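Box C/D snoRNA protein 1 (Saccharomyces cerevisiae, PDB 6THL) is required for the accumulation of box C/D snoRNAs, and so supports snoRNA processing, their transport to the nucleolus and ribosome biogenesis. Local coordinates at residues G23-R26 with S27-R31. Residues are numbered along the deposited sequence; the frame is centred on the assembly and turned at random.
Sequences GMQR and SSQNR
Gln29 packs back on Gln25 and Arg26 within a short, weakly bonded helix of about residues 25-29. Its CD lies 3.9 Å from Arg26 CA. Beyond CG the chain is extended and carries the amide across the Gln25 side chain, where Gln29 OE1 is 3.7 Å from Gln25 CG. The two amide planes are 61° apart, and the touch is made by the aliphatic part of Gln25. Gln29 also touches Val65 of strand 62-70. With its CG anti to the backbone N (chi1 -175°), Gln25 places its own amide against the chain of another protein, where both OE1 and NE2 are hydrogen-bonded. The extended chain of Arg26 runs back into the fold. Its guanidinium forms a salt bridge with Glu46 and a cation-pi contact with Phe163, and NE also pairs with an acidic side chain of the other protein. The backbone ties the helix together. Ser28 N is hydrogen-bonded to Met24 O at 3.2 Å, Gln29 N to Arg26 O at 2.7 Å, and Ser27 N weakly to Met24 O. Cutting Gln29 back to an alanine is likely to uncover Gln25 CG and Arg26 CA and to lose the touch on Val65. Within this piece of the BCD1 domain, main-chain bonds and aliphatic contacts shape the helix, while the polar ends of Gln25 and Arg26 join it to the partner protein and the rest of the fold.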
loop_
_atom_site.group_PDB
_atom_site.type_symbol
_atom_site.label_atom_id
_atom_site.label_comp_id
_atom_site.label_asym_id
_atom_site.label_seq_id
_atom_site.Cartn_x
_atom_site.Cartn_y
_atom_site.Cartn_z
ATOM N N GLY B 23 11.704 -5.327 8.881
ATOM C CA GLY B 23 10.738 -5.674 7.845
ATOM C C GLY B 23 9.458 -4.866 7.930
ATOM O O GLY B 23 8.782 -4.716 6.933
ATOM N N MET B 24 9.126 -4.331 9.110
ATOM C CA MET B 24 7.816 -3.748 9.309
ATOM C C MET B 24 7.791 -2.402 8.626
ATOM O O MET B 24 8.773 -1.686 8.647
ATOM C CB MET B 24 7.475 -3.622 10.794
ATOM C CG MET B 24 7.359 -4.945 11.532
ATOM S SD MET B 24 5.946 -5.932 11.012
ATOM C CE MET B 24 6.607 -7.533 11.444
ATOM N N GLN B 25 6.667 -2.096 7.986
ATOM C CA GLN B 25 6.516 -0.873 7.236
ATOM C C GLN B 25 6.961 0.312 8.103
ATOM O O GLN B 25 7.771 1.139 7.669
ATOM C CB GLN B 25 5.062 -0.733 6.755
ATOM C CG GLN B 25 4.859 0.465 5.852
ATOM C CD GLN B 25 3.737 0.313 4.851
ATOM O OE1 GLN B 25 3.852 -0.455 3.902
ATOM N NE2 GLN B 25 2.659 1.080 5.029
ATOM N N ARG B 26 6.481 0.357 9.350
ATOM C CA ARG B 26 6.744 1.474 10.246
ATOM C C ARG B 26 8.235 1.619 10.446
ATOM O O ARG B 26 8.766 2.741 10.496
ATOM C CB ARG B 26 6.057 1.332 11.610
ATOM C CG ARG B 26 6.313 2.516 12.552
ATOM C CD ARG B 26 5.289 2.676 13.689
ATOM N NE ARG B 26 5.502 3.961 14.354
ATOM C CZ ARG B 26 4.763 5.057 14.201
ATOM N NH1 ARG B 26 3.656 5.033 13.491
ATOM N NH2 ARG B 26 5.113 6.184 14.839
ATOM N N SER B 27 8.917 0.491 10.544
ATOM C CA SER B 27 10.338 0.527 10.771
ATOM C C SER B 27 10.988 1.276 9.628
ATOM O O SER B 27 11.856 2.108 9.822
ATOM C CB SER B 27 10.893 -0.887 10.907
ATOM O OG SER B 27 12.285 -0.862 10.909
ATOM N N SER B 28 10.510 1.046 8.427
ATOM C CA SER B 28 11.064 1.750 7.295
ATOM C C SER B 28 10.471 3.119 7.191
ATOM O O SER B 28 10.912 3.876 6.341
ATOM C CB SER B 28 10.844 0.986 5.978
ATOM O OG SER B 28 11.475 -0.297 5.999
ATOM N N GLN B 29 9.470 3.479 7.990
ATOM C CA GLN B 29 9.046 4.900 7.932
ATOM C C GLN B 29 9.585 5.753 9.065
ATOM O O GLN B 29 9.236 6.914 9.146
ATOM C CB GLN B 29 7.532 5.111 7.689
ATOM C CG GLN B 29 6.634 4.021 8.232
ATOM C CD GLN B 29 5.149 4.275 8.080
ATOM O OE1 GLN B 29 4.382 3.348 8.148
ATOM N NE2 GLN B 29 4.745 5.513 7.891
ATOM N N ASN B 30 10.485 5.188 9.871
ATOM C CA ASN B 30 11.242 5.937 10.889
ATOM C C ASN B 30 12.563 6.503 10.339
ATOM O O ASN B 30 13.422 5.748 9.899
ATOM C CB ASN B 30 11.547 5.033 12.105
ATOM C CG ASN B 30 11.912 5.828 13.362
ATOM O OD1 ASN B 30 12.149 7.039 13.346
ATOM N ND2 ASN B 30 11.952 5.138 14.460
ATOM N N ARG B 31 12.723 7.826 10.362
ATOM C CA ARG B 31 14.024 8.443 10.034
ATOM C C ARG B 31 14.628 9.242 11.221
ATOM O O ARG B 31 15.650 9.923 11.071
ATOM C CB ARG B 31 13.924 9.299 8.741
ATOM C CG ARG B 31 13.697 8.493 7.465
ATOM C CD ARG B 31 13.905 9.273 6.151
ATOM N NE ARG B 31 13.131 8.666 5.053
ATOM C CZ ARG B 31 12.902 9.212 3.853
ATOM N NH1 ARG B 31 13.400 10.398 3.507
ATOM N NH2 ARG B 31 12.146 8.567 2.973
#